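Local coordinates for protein alanine glyoxylate transaminase (Thermococcus litoralis, PDB 2ZC0) that probably transfers the amino group of alanine to glyoxylate, using pyridoxal 5'-phosphate as its cofactor, at residues 36-41 against 382-387; 317-322 against 392-397; 340-345 against 399-404; 352-355 against 359-362. One frame throughout, in Å; residues are numbered along the deposited sequence.

Interaction 1. Residues 36-41 against 382-387; sequences LISLAA and FSRPSK
Ser38 meets Arg384 through its backbone carbonyl: NH1 of Arg384 donates to Ser38 O at 2.6 Å. The bond is short but bent, with an angle of 138° at the hydrogen, and the donor stands above the carbonyl plane, 35° out of it. Next to it, Ser38 CB covers one face of the guanidinium, 3.7 Å from Arg384 NH1. The arginine chain reaches this place by bending at chi2 and chi3, and its NH2 also forms a salt bridge with Glu389, so both terminal nitrogens are engaged, which should restrict rotation of the group. Ser38 O is further packed against the ring of Pro385, with CB of Pro385 3.6 Å away. In this class I aminotransferase fold, the short strand 37-38 pairs in parallel with strand 360-361; the Arg384 bond and the Pro385 packing tie the loop after strand 377-381 to it. Leu39 carries the apolar part. Its CD1 lies 4.1 Å from Pro385 CB, the two side chains crossing at about a right angle. At Ala40 the backbone N makes a weak bond of 3.3 Å to Ser38 OG, while Ala40 O accepts from Arg379.

Interaction 2. Residues 317-322 against 392-397; sequences KALENH and IGIKKL
Ile394 fits its CG2 methyl against two consecutive residues of the other helix, Ala318 and Leu319, and this apolar packing is the main part of the contact. The axes of the short segments 317-322 and 392-397 approach to 9.4 Å and run in nearly the same N-to-C direction, with a signed crossing angle of -28°. At this spacing, CG2 of Ile394 lies 3.9 Å from Ala318 CB and 4.1 Å from Leu319 CD2. The torsion of Ile394 explains the choice of branch: at chi1 -79° the CG1 arm is set beside the backbone N, while CG2 is anti to that N and faces the other helix. Leu319 and Ile394 cross at about a right angle and meet through one methyl each, CD2 and CG2. The same leucine touches Phe328 of a loop and Val337 and Phe339 of strand 336-340, carrying the packing on to that strand in this aminotransferase fold.

The polar edge is formed by His322 and Lys395. The aliphatic stem of the lysine, extended beyond CG, runs obliquely past the imidazole, but the modelled carbons are too close to be trusted, so the detail of that approach is doubtful. The ionisable ends are not in contact: His322 NE2 and Lys395 NZ are 5.0 Å apart.

Between these segments the 265 Å² of buried surface therefore holds no directional bond; the packing of aliphatic groups, Ile394 against Ala318 and Leu319, probably governs the spacing, and the nearby lysine charge may disfavour protonation of His322.

Interaction 3. Residues 340-345 against 399-404; sequences FLPEGA and KLYKEK
Tyr401 extends from helix 389-404 to meet Pro342 and Leu341 where strand 336-340 runs out into a loop, so the contact joins the C-terminal helix to one end of the two-stranded antiparallel sheet 336-340/377-381 of the aminotransferase fold. The tyrosine places its CG anti to the backbone N (chi1 -175°), which carries the ring across to the loop at Leu341 and Pro342. Pro342 and Tyr401 approach from opposite directions: the proline's CG lies 3.7 Å from Tyr401 OH, and its CD is 4.0 Å from Tyr401 CE1, meeting the ring obliquely. Leu341 comes in differently, with its CA at the ring edge and near the ring plane, 4.2 Å from Tyr401 CE1; the Leu341 CD1 methyl adds a looser contact with the same carbon.

Two further aromatic rings meet the tyrosine, Phe405 edge-to-face and Phe339 with planes at about 75°; Leu323 and Ala326 also touch it. Shortening Tyr401 to an alanine would probably leave Pro342 and Leu341 without their partner on the helix and open a gap beside Phe339 and Phe405.

Pro342 itself opens a type II beta turn that runs to Ala345, with Gly344 at its third position; there phi is 96°, where a side chain would press on the preceding carbonyl O. Ala345 N closes the turn on Pro342 O at 3.0 Å.

Interaction 4. Residues 352-355 against 359-362; sequences NELM and GVVV
The flat groups here are peptide units, and the one between Val360 and Val361 is met by Met355 and Leu354: Val360 O lies 3.4 Å from Met355 CA in a CA-H...O contact, and the Leu354 side chain gathers round the same oxygen with CD2 at 3.7 Å. The backbones also meet where helix 347-357 ends and gives way to strand 360-361, a helix-to-strand connection of the aminotransferase fold. Gly359 N reaches back to Leu354 O in a weak bond of 3.1 Å with an angle of 126°, while Gly359 CA makes another CA-H...O contact with Met355 O. Gly359 is the first residue to leave helical geometry, and its phi of 75° is easily adopted by glycine.

Side chains complete the packing. Leu354, with CG anti to the backbone N (chi1 -151°), sends its two methyls to different valines: CD2 presses tightly on Val360 CB at 3.5 Å, and CD1 lies 3.8 Å from Val362 CG1. Leu354 also touches Leu397 and Leu400 of helix 389-404, Leu397 through the same CD1 methyl. Replacing this leucine by an alanine would probably open a gap between Val360, Val362 and that helix. Met355 and Val361 run side by side, pointing the same way, with the Val361 CG2 methyl equally near two atoms of the methionine, 4.0 Å from both Met355 CG and Met355 SD.

Interaction 4 is nested along the chain inside the loops closed by interactions 1, 2 and 3. It meets interaction 1 in the two-stranded sheet: Leu39 N to Val361 O is 2.6 Å and Ile37 O to Val361 N 2.8 Å, both probable hydrogen bonds. Helix 389-404 serves interactions 2 and 3 in turn and packs on interaction 4 from both, with Leu397 CD2 3.8 Å from Leu354 CD1 and Leu400 CD1 3.5 Å from Leu354 CA. Interactions 1 and 3 do not touch, their centres being about 20 Å apart. All four lie away from the cofactor site; in interaction 1 the Arg384 side chain is about 12 Å from a bound pyridoxamine phosphate.

Interaction 1. Residues 36-41 against 382-387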
loop_
_atom_site.group_PDB
_atom_site.type_symbol
_atom_site.label_atom_id
_atom_site.label_comp_id
_atom_site.label_asym_id
_atom_site.label_seq_id
_atom_site.Cartn_x
_atom_site.Cartn_y
_atom_site.Cartn_z
ATOM N N LEU A 36 4.824 40.841 -17.741
ATOM C CA LEU A 36 6.147 40.227 -17.723
ATOM C C LEU A 36 6.486 39.385 -18.955
ATOM O O LEU A 36 5.612 39.021 -19.744
ATOM C CB LEU A 36 6.291 39.380 -16.455
ATOM N N ILE A 37 7.774 39.096 -19.112
ATOM C CA ILE A 37 8.258 38.274 -20.219
ATOM C C ILE A 37 8.521 36.890 -19.626
ATOM O O ILE A 37 9.294 36.751 -18.675
ATOM C CB ILE A 37 9.539 38.868 -20.797
ATOM N N SER A 38 7.876 35.872 -20.186
ATOM C CA SER A 38 8.026 34.515 -19.674
ATOM C C SER A 38 8.934 33.562 -20.446
ATOM O O SER A 38 8.809 33.388 -21.662
ATOM C CB SER A 38 6.654 33.851 -19.524
ATOM O OG SER A 38 6.788 32.569 -18.937
ATOM N N LEU A 39 9.832 32.934 -19.695
ATOM C CA LEU A 39 10.788 31.960 -20.199
ATOM C C LEU A 39 10.632 30.738 -19.294
ATOM O O LEU A 39 11.586 30.003 -19.051
ATOM C CB LEU A 39 12.215 32.515 -20.076
ATOM C CG LEU A 39 12.847 33.348 -21.202
ATOM C CD1 LEU A 39 11.871 34.341 -21.778
ATOM C CD2 LEU A 39 14.082 34.054 -20.650
ATOM N N ALA A 40 9.418 30.520 -18.801
ATOM C CA ALA A 40 9.167 29.420 -17.881
ATOM C C ALA A 40 8.378 28.240 -18.433
ATOM O O ALA A 40 8.955 27.254 -18.896
ATOM C CB ALA A 40 8.479 29.960 -16.631
ATOM N N ALA A 41 7.054 28.338 -18.355
ATOM C CA ALA A 41 6.156 27.283 -18.822
ATOM C C ALA A 41 6.595 26.626 -20.119
ATOM O O ALA A 41 7.191 27.256 -20.983
ATOM C CB ALA A 41 4.758 27.837 -18.982
ATOM N N PHE A 382 12.289 28.525 -24.821
ATOM C CA PHE A 382 12.309 29.432 -25.970
ATOM C C PHE A 382 11.154 29.231 -26.954
ATOM O O PHE A 382 11.034 29.966 -27.935
ATOM C CB PHE A 382 13.649 29.344 -26.733
ATOM C CG PHE A 382 14.032 27.959 -27.156
ATOM C CD1 PHE A 382 14.824 27.165 -26.338
ATOM C CD2 PHE A 382 13.609 27.447 -28.370
ATOM C CE1 PHE A 382 15.193 25.873 -26.727
ATOM C CE2 PHE A 382 13.965 26.162 -28.770
ATOM C CZ PHE A 382 14.762 25.372 -27.944
ATOM N N SER A 383 10.289 28.260 -26.685
ATOM C CA SER A 383 9.169 27.997 -27.578
ATOM C C SER A 383 8.035 29.016 -27.496
ATOM O O SER A 383 7.489 29.418 -28.531
ATOM C CB SER A 383 8.617 26.579 -27.344
ATOM O OG SER A 383 8.180 26.384 -26.008
ATOM N N ARG A 384 7.689 29.456 -26.286
ATOM C CA ARG A 384 6.583 30.406 -26.112
ATOM C C ARG A 384 6.903 31.882 -26.358
ATOM O O ARG A 384 6.199 32.563 -27.115
ATOM C CB ARG A 384 5.982 30.274 -24.712
ATOM C CG ARG A 384 4.525 30.672 -24.664
ATOM C CD ARG A 384 4.204 31.543 -23.474
ATOM N NE ARG A 384 4.465 32.961 -23.724
ATOM C CZ ARG A 384 5.629 33.572 -23.517
ATOM N NH1 ARG A 384 6.664 32.885 -23.045
ATOM N NH2 ARG A 384 5.752 34.876 -23.774
ATOM N N PRO A 385 7.950 32.411 -25.705
ATOM C CA PRO A 385 8.272 33.826 -25.930
ATOM C C PRO A 385 8.497 34.153 -27.410
ATOM O O PRO A 385 9.020 33.334 -28.164
ATOM C CB PRO A 385 9.517 34.035 -25.080
ATOM C CG PRO A 385 10.162 32.681 -25.100
ATOM C CD PRO A 385 8.991 31.760 -24.891
ATOM N N SER A 386 8.074 35.343 -27.822
ATOM C CA SER A 386 8.225 35.787 -29.207
ATOM C C SER A 386 9.699 35.940 -29.595
ATOM O O SER A 386 10.573 35.989 -28.729
ATOM C CB SER A 386 7.533 37.140 -29.396
ATOM O OG SER A 386 8.183 38.140 -28.626
ATOM N N LYS A 387 9.962 36.014 -30.899
ATOM C CA LYS A 387 11.324 36.203 -31.404
ATOM C C LYS A 387 11.937 37.433 -30.739
ATOM O O LYS A 387 13.106 37.441 -30.364
ATOM C CB LYS A 387 11.302 36.419 -32.921
ATOM C CG LYS A 387 11.644 35.186 -33.742
ATOM C CD LYS A 387 11.415 35.428 -35.228
ATOM C CE LYS A 387 12.336 36.510 -35.780
ATOM N NZ LYS A 387 13.754 36.063 -35.868
#

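Interaction 2. Residues 317-322 against 392-397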
loop_
_atom_site.group_PDB
_atom_site.type_symbol
_atom_site.label_atom_id
_atom_site.label_comp_id
_atom_site.label_asym_id
_atom_site.label_seq_id
_atom_site.Cartn_x
_atom_site.Cartn_y
_atom_site.Cartn_z
ATOM N N LYS A 317 22.065 32.597 -29.405
ATOM C CA LYS A 317 22.847 33.740 -29.884
ATOM C C LYS A 317 22.931 34.790 -28.781
ATOM O O LYS A 317 24.000 35.306 -28.475
ATOM C CB LYS A 317 22.199 34.412 -31.105
ATOM C CG LYS A 317 22.553 33.842 -32.472
ATOM C CD LYS A 317 22.262 34.891 -33.564
ATOM C CE LYS A 317 21.722 34.267 -34.851
ATOM N NZ LYS A 317 20.346 33.706 -34.683
ATOM N N ALA A 318 21.780 35.111 -28.209
ATOM C CA ALA A 318 21.702 36.101 -27.153
ATOM C C ALA A 318 22.529 35.688 -25.944
ATOM O O ALA A 318 23.249 36.500 -25.376
ATOM C CB ALA A 318 20.253 36.316 -26.752
ATOM N N LEU A 319 22.427 34.419 -25.560
ATOM C CA LEU A 319 23.159 33.916 -24.405
ATOM C C LEU A 319 24.667 33.970 -24.596
ATOM O O LEU A 319 25.388 34.495 -23.746
ATOM C CB LEU A 319 22.733 32.478 -24.087
ATOM C CG LEU A 319 21.446 32.291 -23.269
ATOM C CD1 LEU A 319 21.000 30.847 -23.336
ATOM C CD2 LEU A 319 21.685 32.716 -21.825
ATOM N N GLU A 320 25.138 33.430 -25.715
ATOM C CA GLU A 320 26.567 33.402 -26.010
ATOM C C GLU A 320 27.126 34.815 -26.183
ATOM O O GLU A 320 28.309 35.060 -25.944
ATOM C CB GLU A 320 26.815 32.564 -27.266
ATOM C CG GLU A 320 28.007 31.624 -27.154
ATOM C CD GLU A 320 27.714 30.237 -27.717
ATOM O OE1 GLU A 320 27.119 30.151 -28.819
ATOM O OE2 GLU A 320 28.086 29.234 -27.063
ATOM N N ASN A 321 26.257 35.740 -26.582
ATOM C CA ASN A 321 26.635 37.133 -26.788
ATOM C C ASN A 321 26.684 37.946 -25.491
ATOM O O ASN A 321 27.567 38.786 -25.317
ATOM C CB ASN A 321 25.661 37.791 -27.771
ATOM C CG ASN A 321 25.909 39.277 -27.938
ATOM O OD1 ASN A 321 26.956 39.793 -27.535
ATOM N ND2 ASN A 321 24.942 39.980 -28.538
ATOM N N HIS A 322 25.748 37.690 -24.581
ATOM C CA HIS A 322 25.696 38.431 -23.325
ATOM C C HIS A 322 26.199 37.673 -22.094
ATOM O O HIS A 322 26.510 38.293 -21.077
ATOM C CB HIS A 322 24.277 38.951 -23.086
ATOM C CG HIS A 322 23.755 39.801 -24.205
ATOM N ND1 HIS A 322 23.087 40.989 -23.991
ATOM C CD2 HIS A 322 23.801 39.633 -25.547
ATOM C CE1 HIS A 322 22.748 41.515 -25.155
ATOM N NE2 HIS A 322 23.169 40.712 -26.116
ATOM N N ILE A 392 15.386 40.400 -25.263
ATOM C CA ILE A 392 15.117 41.312 -24.158
ATOM C C ILE A 392 15.165 40.540 -22.844
ATOM O O ILE A 392 15.788 40.983 -21.879
ATOM C CB ILE A 392 13.733 41.979 -24.325
ATOM C CG1 ILE A 392 13.706 42.788 -25.623
ATOM C CG2 ILE A 392 13.444 42.892 -23.146
ATOM C CD1 ILE A 392 12.353 43.362 -25.957
ATOM N N GLY A 393 14.515 39.375 -22.821
ATOM C CA GLY A 393 14.494 38.545 -21.628
ATOM C C GLY A 393 15.875 38.086 -21.200
ATOM O O GLY A 393 16.216 38.152 -20.019
ATOM N N ILE A 394 16.675 37.605 -22.146
ATOM C CA ILE A 394 18.022 37.160 -21.808
ATOM C C ILE A 394 18.928 38.328 -21.400
ATOM O O ILE A 394 19.849 38.141 -20.605
ATOM C CB ILE A 394 18.685 36.380 -22.975
ATOM C CG1 ILE A 394 18.158 34.945 -23.008
ATOM C CG2 ILE A 394 20.198 36.369 -22.821
ATOM C CD1 ILE A 394 16.927 34.788 -23.842
ATOM N N LYS A 395 18.681 39.523 -21.939
ATOM C CA LYS A 395 19.498 40.688 -21.573
ATOM C C LYS A 395 19.234 41.056 -20.119
ATOM O O LYS A 395 20.165 41.253 -19.337
ATOM C CB LYS A 395 19.193 41.889 -22.483
ATOM C CG LYS A 395 19.865 41.818 -23.848
ATOM C CD LYS A 395 19.371 42.901 -24.809
ATOM C CE LYS A 395 19.896 42.653 -26.220
ATOM N NZ LYS A 395 19.260 43.552 -27.220
ATOM N N LYS A 396 17.954 41.141 -19.767
ATOM C CA LYS A 396 17.546 41.462 -18.403
ATOM C C LYS A 396 18.124 40.410 -17.471
ATOM O O LYS A 396 18.549 40.713 -16.357
ATOM C CB LYS A 396 16.017 41.457 -18.292
ATOM C CG LYS A 396 15.334 42.659 -18.913
ATOM C CD LYS A 396 13.823 42.507 -18.893
ATOM C CE LYS A 396 13.122 43.854 -19.062
ATOM N NZ LYS A 396 13.256 44.704 -17.837
ATOM N N LEU A 397 18.135 39.166 -17.940
ATOM C CA LEU A 397 18.663 38.055 -17.159
ATOM C C LEU A 397 20.156 38.257 -16.937
ATOM O O LEU A 397 20.677 37.999 -15.850
ATOM C CB LEU A 397 18.399 36.734 -17.903
ATOM C CG LEU A 397 19.016 35.410 -17.432
ATOM C CD1 LEU A 397 20.444 35.308 -17.920
ATOM C CD2 LEU A 397 18.945 35.293 -15.919
#

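Interaction 3. Residues 340-345 against 399-404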
loop_
_atom_site.group_PDB
_atom_site.type_symbol
_atom_site.label_atom_id
_atom_site.label_comp_id
_atom_site.label_asym_id
_atom_site.label_seq_id
_atom_site.Cartn_x
_atom_site.Cartn_y
_atom_site.Cartn_z
ATOM N N PHE A 340 23.173 27.792 -16.204
ATOM C CA PHE A 340 23.778 27.556 -14.906
ATOM C C PHE A 340 24.403 28.815 -14.329
ATOM O O PHE A 340 25.133 29.528 -15.020
ATOM C CB PHE A 340 24.844 26.468 -15.020
ATOM C CG PHE A 340 24.288 25.103 -15.298
ATOM C CD1 PHE A 340 23.935 24.254 -14.253
ATOM C CD2 PHE A 340 24.116 24.661 -16.608
ATOM C CE1 PHE A 340 23.423 22.991 -14.507
ATOM C CE2 PHE A 340 23.603 23.393 -16.869
ATOM C CZ PHE A 340 23.257 22.559 -15.817
ATOM N N LEU A 341 24.088 29.089 -13.068
ATOM C CA LEU A 341 24.649 30.225 -12.355
ATOM C C LEU A 341 25.985 29.693 -11.844
ATOM O O LEU A 341 26.291 28.513 -12.033
ATOM C CB LEU A 341 23.747 30.600 -11.170
ATOM C CG LEU A 341 22.640 31.649 -11.343
ATOM C CD1 LEU A 341 21.939 31.505 -12.676
ATOM C CD2 LEU A 341 21.654 31.511 -10.197
ATOM N N PRO A 342 26.809 30.548 -11.215
ATOM C CA PRO A 342 28.095 30.066 -10.706
ATOM C C PRO A 342 27.835 29.008 -9.643
ATOM O O PRO A 342 26.812 29.054 -8.956
ATOM C CB PRO A 342 28.727 31.326 -10.124
ATOM C CG PRO A 342 28.201 32.395 -11.021
ATOM C CD PRO A 342 26.735 32.015 -11.122
ATOM N N GLU A 343 28.744 28.050 -9.515
ATOM C CA GLU A 343 28.575 26.995 -8.526
ATOM C C GLU A 343 28.327 27.593 -7.142
ATOM O O GLU A 343 29.004 28.535 -6.734
ATOM C CB GLU A 343 29.813 26.088 -8.506
ATOM C CG GLU A 343 31.128 26.834 -8.680
ATOM C CD GLU A 343 31.842 26.473 -9.983
ATOM O OE1 GLU A 343 31.147 26.144 -10.974
ATOM O OE2 GLU A 343 33.097 26.530 -10.018
ATOM N N GLY A 344 27.338 27.056 -6.434
ATOM C CA GLY A 344 27.024 27.547 -5.101
ATOM C C GLY A 344 25.909 28.579 -5.054
ATOM O O GLY A 344 25.312 28.803 -3.999
ATOM N N ALA A 345 25.630 29.209 -6.192
ATOM C CA ALA A 345 24.584 30.227 -6.282
ATOM C C ALA A 345 23.188 29.613 -6.221
ATOM O O ALA A 345 22.926 28.591 -6.854
ATOM C CB ALA A 345 24.741 31.012 -7.574
ATOM N N LYS A 399 21.665 41.120 -16.981
ATOM C CA LYS A 399 21.783 42.293 -16.118
ATOM C C LYS A 399 21.833 41.883 -14.641
ATOM O O LYS A 399 22.731 42.291 -13.906
ATOM C CB LYS A 399 20.598 43.239 -16.366
ATOM C CG LYS A 399 20.581 44.491 -15.496
ATOM C CD LYS A 399 19.256 45.250 -15.624
ATOM C CE LYS A 399 19.212 46.455 -14.686
ATOM N NZ LYS A 399 17.883 47.129 -14.690
ATOM N N LEU A 400 20.871 41.070 -14.210
ATOM C CA LEU A 400 20.834 40.624 -12.821
ATOM C C LEU A 400 21.983 39.660 -12.542
ATOM O O LEU A 400 22.499 39.599 -11.425
ATOM C CB LEU A 400 19.512 39.927 -12.514
ATOM C CG LEU A 400 18.866 40.222 -11.157
ATOM C CD1 LEU A 400 17.835 39.138 -10.877
ATOM C CD2 LEU A 400 19.908 40.266 -10.044
ATOM N N TYR A 401 22.371 38.907 -13.569
ATOM C CA TYR A 401 23.454 37.936 -13.454
ATOM C C TYR A 401 24.727 38.626 -12.989
ATOM O O TYR A 401 25.288 38.290 -11.945
ATOM C CB TYR A 401 23.717 37.268 -14.808
ATOM C CG TYR A 401 24.743 36.154 -14.758
ATOM C CD1 TYR A 401 24.372 34.849 -14.434
ATOM C CD2 TYR A 401 26.085 36.404 -15.027
ATOM C CE1 TYR A 401 25.315 33.821 -14.383
ATOM C CE2 TYR A 401 27.037 35.384 -14.976
ATOM C CZ TYR A 401 26.647 34.096 -14.655
ATOM O OH TYR A 401 27.586 33.087 -14.612
ATOM N N LYS A 402 25.183 39.595 -13.778
ATOM C CA LYS A 402 26.392 40.321 -13.433
ATOM C C LYS A 402 26.173 41.319 -12.300
ATOM O O LYS A 402 27.131 41.770 -11.677
ATOM C CB LYS A 402 26.986 41.010 -14.669
ATOM C CG LYS A 402 27.887 40.089 -15.508
ATOM C CD LYS A 402 28.845 39.292 -14.604
ATOM C CE LYS A 402 29.994 38.637 -15.372
ATOM N NZ LYS A 402 31.046 39.617 -15.781
ATOM N N GLU A 403 24.919 41.661 -12.024
ATOM C CA GLU A 403 24.658 42.573 -10.923
ATOM C C GLU A 403 24.947 41.805 -9.630
ATOM O O GLU A 403 25.346 42.391 -8.624
ATOM C CB GLU A 403 23.204 43.049 -10.914
ATOM C CG GLU A 403 22.968 44.153 -9.893
ATOM C CD GLU A 403 21.579 44.123 -9.291
ATOM O OE1 GLU A 403 20.594 44.303 -10.042
ATOM O OE2 GLU A 403 21.473 43.919 -8.059
ATOM N N LYS A 404 24.750 40.488 -9.673
ATOM C CA LYS A 404 24.994 39.628 -8.515
ATOM C C LYS A 404 26.385 38.999 -8.524
ATOM O O LYS A 404 27.016 38.862 -7.477
ATOM C CB LYS A 404 23.959 38.500 -8.447
ATOM C CG LYS A 404 22.548 38.930 -8.097
ATOM C CD LYS A 404 22.027 38.173 -6.877
ATOM C CE LYS A 404 22.565 38.755 -5.570
ATOM N NZ LYS A 404 24.049 38.721 -5.465
#

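Interaction 4. Residues 352-355 against 359-362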
loop_
_atom_site.group_PDB
_atom_site.type_symbol
_atom_site.label_atom_id
_atom_site.label_comp_id
_atom_site.label_asym_id
_atom_site.label_seq_id
_atom_site.Cartn_x
_atom_site.Cartn_y
_atom_site.Cartn_z
ATOM N N ASN A 352 13.255 34.411 -8.314
ATOM C CA ASN A 352 12.300 35.331 -7.695
ATOM C C ASN A 352 12.746 36.771 -7.911
ATOM O O ASN A 352 11.954 37.629 -8.293
ATOM C CB ASN A 352 12.183 35.068 -6.190
ATOM C CG ASN A 352 11.400 33.807 -5.873
ATOM O OD1 ASN A 352 10.216 33.700 -6.189
ATOM N ND2 ASN A 352 12.061 32.845 -5.240
ATOM N N GLU A 353 14.025 37.027 -7.667
ATOM C CA GLU A 353 14.568 38.364 -7.830
ATOM C C GLU A 353 14.454 38.819 -9.280
ATOM O O GLU A 353 14.214 39.996 -9.547
ATOM C CB GLU A 353 16.029 38.394 -7.387
ATOM C CG GLU A 353 16.466 39.727 -6.802
ATOM C CD GLU A 353 17.872 39.675 -6.235
ATOM O OE1 GLU A 353 18.183 38.699 -5.516
ATOM O OE2 GLU A 353 18.664 40.610 -6.501
ATOM N N LEU A 354 14.610 37.883 -10.213
ATOM C CA LEU A 354 14.530 38.202 -11.635
ATOM C C LEU A 354 13.101 38.612 -11.978
ATOM O O LEU A 354 12.871 39.600 -12.679
ATOM C CB LEU A 354 14.922 36.977 -12.476
ATOM C CG LEU A 354 15.556 37.159 -13.864
ATOM C CD1 LEU A 354 15.440 35.856 -14.639
ATOM C CD2 LEU A 354 14.870 38.275 -14.626
ATOM N N MET A 355 12.150 37.836 -11.468
ATOM C CA MET A 355 10.735 38.075 -11.707
ATOM C C MET A 355 10.275 39.385 -11.076
ATOM O O MET A 355 9.396 40.064 -11.606
ATOM C CB MET A 355 9.917 36.910 -11.145
ATOM C CG MET A 355 8.481 36.864 -11.632
ATOM S SD MET A 355 7.607 35.358 -11.148
ATOM C CE MET A 355 6.049 36.031 -10.596
ATOM N N GLY A 359 11.047 41.526 -14.207
ATOM C CA GLY A 359 9.779 41.089 -14.758
ATOM C C GLY A 359 9.898 39.972 -15.783
ATOM O O GLY A 359 9.082 39.879 -16.702
ATOM N N VAL A 360 10.918 39.129 -15.638
ATOM C CA VAL A 360 11.121 38.000 -16.542
ATOM C C VAL A 360 10.960 36.723 -15.722
ATOM O O VAL A 360 11.542 36.600 -14.640
ATOM C CB VAL A 360 12.536 38.006 -17.180
ATOM C CG1 VAL A 360 12.695 36.816 -18.120
ATOM C CG2 VAL A 360 12.760 39.299 -17.949
ATOM N N VAL A 361 10.178 35.778 -16.235
ATOM C CA VAL A 361 9.939 34.528 -15.521
ATOM C C VAL A 361 10.732 33.329 -16.037
ATOM O O VAL A 361 10.728 33.044 -17.229
ATOM C CB VAL A 361 8.440 34.129 -15.571
ATOM C CG1 VAL A 361 8.202 32.950 -14.675
ATOM C CG2 VAL A 361 7.563 35.305 -15.169
ATOM N N VAL A 362 11.390 32.624 -15.122
ATOM C CA VAL A 362 12.167 31.433 -15.449
ATOM C C VAL A 362 11.834 30.371 -14.391
ATOM O O VAL A 362 11.140 30.676 -13.419
ATOM C CB VAL A 362 13.697 31.714 -15.405
ATOM C CG1 VAL A 362 14.079 32.782 -16.435
ATOM C CG2 VAL A 362 14.090 32.157 -14.014
#